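Local coordinates for protein pantothenate synthetase (PDB 3N8H) that probably catalyses the ATP-dependent condensation of pantoate with beta-alanine to pantothenate, by way of a pantoyl-adenylate intermediate, at residues Ala34-His39 with Leu187-Lys192. Numbering follows the deposited sequence.
Sequences ALHNGH and LSSRNK. With AMP (adenosine monophosphate), chain D; PRO (proline), chain C.
His36 carries much of the meeting of residues 34-39 with residues 187-192, and His39, three residues on, links it to the AMP phosphate. His39 ND1 accepts from His36 N at 3.0 Å, and the nearly straight N-H...acceptor angle of 164°, with the donor in the imidazole plane, indicates that ND1 is unprotonated, leaving NE2 to carry the hydrogen. His39 NE2 donates to AMP O1P at 2.9 Å. His36 takes the N-cap position of helix 37-49 with CG in the crowded place between backbone N and carbonyl carbon (chi1 52°), which folds ND1 back to accept a weak capping bond from Gly38 N; with the His36 N to His39 ND1 bond, this makes a capping box of His36 and His39.

The His36 ring is held between two neighbours. Leu187 CB lies 4.2 Å from the centroid of the His36 ring, 28° off the normal, a CH-pi contact on one face, while His39 ND1 sits over the centre of the other. Further out, Leu187 CD1 meets Asn37 CB at 3.5 Å. Gly38 places its bare CA 3.7 Å from AMP C6, so the adenine rests close against the helix start.

Polar links join the segments and the nucleotide. Water 1 lies in the His36 ring plane, bonded to NE2, accepting from Ser189 N and donating to AMP O2P, thereby tying both segments to the phosphate. Leu187 O receives AMP N6 at 2.7 Å, nearly straight, and also a bond from Lys152 NZ. Lys192, bent at chi2 and chi4, brings NZ to Ala34 O in a weak bond. Arg190 points elsewhere: NH1 and NH2 fork onto the bound proline O, and NH2 also pairs with Asp69.

Together, the HIGH-type HNGH helix start and the loop before helix 196-210 contribute to the nucleotide site of the HUP-clan Rossmann-like fold, where His39 is the predicted proton donor.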
loop_
_atom_site.group_PDB
_atom_site.type_symbol
_atom_site.label_atom_id
_atom_site.label_comp_id
_atom_site.label_asym_id
_atom_site.label_seq_id
_atom_site.Cartn_x
_atom_site.Cartn_y
_atom_site.Cartn_z
ATOM N N ALA A 34 -23.005 -12.829 -1.788
ATOM C CA ALA A 34 -24.405 -12.543 -2.181
ATOM C C ALA A 34 -24.515 -12.375 -3.700
ATOM O O ALA A 34 -24.988 -11.350 -4.214
ATOM C CB ALA A 34 -24.933 -11.312 -1.447
ATOM N N LEU A 35 -24.075 -13.410 -4.406
ATOM C CA LEU A 35 -23.789 -13.348 -5.831
ATOM C C LEU A 35 -25.015 -13.200 -6.732
ATOM O O LEU A 35 -25.994 -13.922 -6.610
ATOM C CB LEU A 35 -23.029 -14.601 -6.248
ATOM C CG LEU A 35 -21.719 -14.808 -5.507
ATOM C CD1 LEU A 35 -21.121 -16.170 -5.859
ATOM C CD2 LEU A 35 -20.765 -13.678 -5.841
ATOM N N HIS A 36 -24.935 -12.273 -7.669
ATOM C CA HIS A 36 -25.992 -12.101 -8.625
ATOM C C HIS A 36 -25.444 -12.200 -10.061
ATOM O O HIS A 36 -24.246 -12.447 -10.296
ATOM C CB HIS A 36 -26.665 -10.760 -8.389
ATOM C CG HIS A 36 -25.702 -9.618 -8.334
ATOM N ND1 HIS A 36 -24.976 -9.204 -9.434
ATOM C CD2 HIS A 36 -25.337 -8.805 -7.312
ATOM C CE1 HIS A 36 -24.215 -8.181 -9.091
ATOM N NE2 HIS A 36 -24.417 -7.914 -7.808
ATOM N N ASN A 37 -26.351 -12.054 -11.020
ATOM C CA ASN A 37 -25.997 -12.153 -12.425
ATOM C C ASN A 37 -24.890 -11.177 -12.839
ATOM O O ASN A 37 -24.133 -11.445 -13.787
ATOM C CB ASN A 37 -27.249 -12.021 -13.296
ATOM C CG ASN A 37 -28.078 -13.298 -13.322
ATOM O OD1 ASN A 37 -27.602 -14.367 -12.954
ATOM N ND2 ASN A 37 -29.316 -13.194 -13.778
ATOM N N GLY A 38 -24.783 -10.056 -12.127
ATOM C CA GLY A 38 -23.663 -9.153 -12.316
ATOM C C GLY A 38 -22.374 -9.921 -12.075
ATOM O O GLY A 38 -21.514 -10.033 -12.955
ATOM N N HIS A 39 -22.238 -10.477 -10.880
ATOM C CA HIS A 39 -21.045 -11.259 -10.571
ATOM C C HIS A 39 -20.879 -12.412 -11.546
ATOM O O HIS A 39 -19.760 -12.766 -11.945
ATOM C CB HIS A 39 -21.114 -11.840 -9.165
ATOM C CG HIS A 39 -21.250 -10.815 -8.083
ATOM N ND1 HIS A 39 -22.374 -10.724 -7.286
ATOM C CD2 HIS A 39 -20.401 -9.846 -7.653
ATOM C CE1 HIS A 39 -22.204 -9.748 -6.406
ATOM N NE2 HIS A 39 -21.016 -9.205 -6.606
ATOM N N LEU A 187 -28.035 -4.666 -11.549
ATOM C CA LEU A 187 -27.981 -5.709 -10.524
ATOM C C LEU A 187 -26.972 -5.320 -9.432
ATOM O O LEU A 187 -25.882 -4.808 -9.725
ATOM C CB LEU A 187 -27.632 -7.050 -11.161
ATOM C CG LEU A 187 -28.717 -7.468 -12.152
ATOM C CD1 LEU A 187 -28.250 -8.665 -12.946
ATOM C CD2 LEU A 187 -30.010 -7.753 -11.381
ATOM N N SER A 188 -27.357 -5.524 -8.171
ATOM C CA SER A 188 -26.503 -5.194 -7.023
ATOM C C SER A 188 -26.905 -6.043 -5.812
ATOM O O SER A 188 -28.091 -6.318 -5.631
ATOM C CB SER A 188 -26.664 -3.716 -6.679
ATOM O OG SER A 188 -25.517 -3.223 -6.015
ATOM N N SER A 189 -25.936 -6.435 -4.984
ATOM C CA SER A 189 -26.219 -7.272 -3.812
ATOM C C SER A 189 -27.179 -6.595 -2.834
ATOM O O SER A 189 -28.063 -7.242 -2.277
ATOM C CB SER A 189 -24.926 -7.690 -3.088
ATOM O OG SER A 189 -24.110 -8.481 -3.944
ATOM N N ARG A 190 -26.997 -5.293 -2.626
ATOM C CA ARG A 190 -27.864 -4.543 -1.723
ATOM C C ARG A 190 -29.328 -4.545 -2.191
ATOM O O ARG A 190 -30.243 -4.301 -1.388
ATOM C CB ARG A 190 -27.342 -3.107 -1.531
ATOM C CG ARG A 190 -26.161 -2.991 -0.553
ATOM C CD ARG A 190 -25.721 -1.512 -0.397
ATOM N NE ARG A 190 -24.482 -1.363 0.367
ATOM C CZ ARG A 190 -23.264 -1.430 -0.170
ATOM N NH1 ARG A 190 -23.125 -1.634 -1.473
ATOM N NH2 ARG A 190 -22.183 -1.289 0.587
ATOM N N ASN A 191 -29.551 -4.823 -3.480
ATOM C CA ASN A 191 -30.909 -4.954 -4.005
ATOM C C ASN A 191 -31.704 -5.994 -3.206
ATOM O O ASN A 191 -32.939 -5.943 -3.168
ATOM C CB ASN A 191 -30.919 -5.399 -5.487
ATOM C CG ASN A 191 -30.522 -4.292 -6.465
ATOM O OD1 ASN A 191 -30.070 -3.216 -6.070
ATOM N ND2 ASN A 191 -30.689 -4.569 -7.757
ATOM N N LYS A 192 -31.003 -6.969 -2.617
ATOM C CA LYS A 192 -31.699 -8.041 -1.889
ATOM C C LYS A 192 -32.358 -7.484 -0.627
ATOM O O LYS A 192 -33.203 -8.133 -0.027
ATOM C CB LYS A 192 -30.761 -9.208 -1.549
ATOM C CG LYS A 192 -30.248 -9.957 -2.783
ATOM C CD LYS A 192 -28.816 -10.442 -2.609
ATOM C CE LYS A 192 -28.152 -10.689 -3.963
ATOM N NZ LYS A 192 -27.686 -12.087 -4.078
HETATM P P AMP D . -19.345 -6.205 -5.081
HETATM O O1P AMP D . -19.523 -7.667 -4.684
HETATM O O2P AMP D . -20.599 -5.398 -5.236
HETATM O O3P AMP D . -18.302 -5.506 -4.287
HETATM O "O5'" AMP D . -18.876 -6.318 -6.630
HETATM C "C5'" AMP D . -17.870 -7.234 -7.063
HETATM C "C4'" AMP D . -17.533 -6.989 -8.513
HETATM O "O4'" AMP D . -18.734 -7.209 -9.320
HETATM C "C3'" AMP D . -17.051 -5.560 -8.818
HETATM O "O3'" AMP D . -16.081 -5.591 -9.879
HETATM C "C2'" AMP D . -18.328 -4.891 -9.309
HETATM O "O2'" AMP D . -18.157 -3.730 -10.106
HETATM C "C1'" AMP D . -18.988 -6.034 -10.076
HETATM N N9 AMP D . -20.427 -5.820 -10.275
HETATM C C8 AMP D . -21.323 -5.504 -9.312
HETATM N N7 AMP D . -22.563 -5.340 -9.852
HETATM C C5 AMP D . -22.453 -5.526 -11.192
HETATM C C6 AMP D . -23.380 -5.495 -12.343
HETATM N N6 AMP D . -24.676 -5.206 -12.140
HETATM N N1 AMP D . -22.902 -5.750 -13.574
HETATM C C2 AMP D . -21.585 -6.011 -13.750
HETATM N N3 AMP D . -20.680 -6.064 -12.750
HETATM C C4 AMP D . -21.047 -5.838 -11.462
HETATM N N PRO C . -19.332 -2.715 -3.706
HETATM C CA PRO C . -18.346 -2.272 -2.725
HETATM C C PRO C . -19.044 -1.679 -1.500
HETATM O O PRO C . -20.266 -1.489 -1.532
HETATM C CB PRO C . -17.577 -1.188 -3.482
HETATM C CG PRO C . -17.655 -1.620 -4.909
HETATM C CD PRO C . -19.003 -2.275 -5.073
HETATM O O HOH W 1 -23.097 -6.235 -5.953
#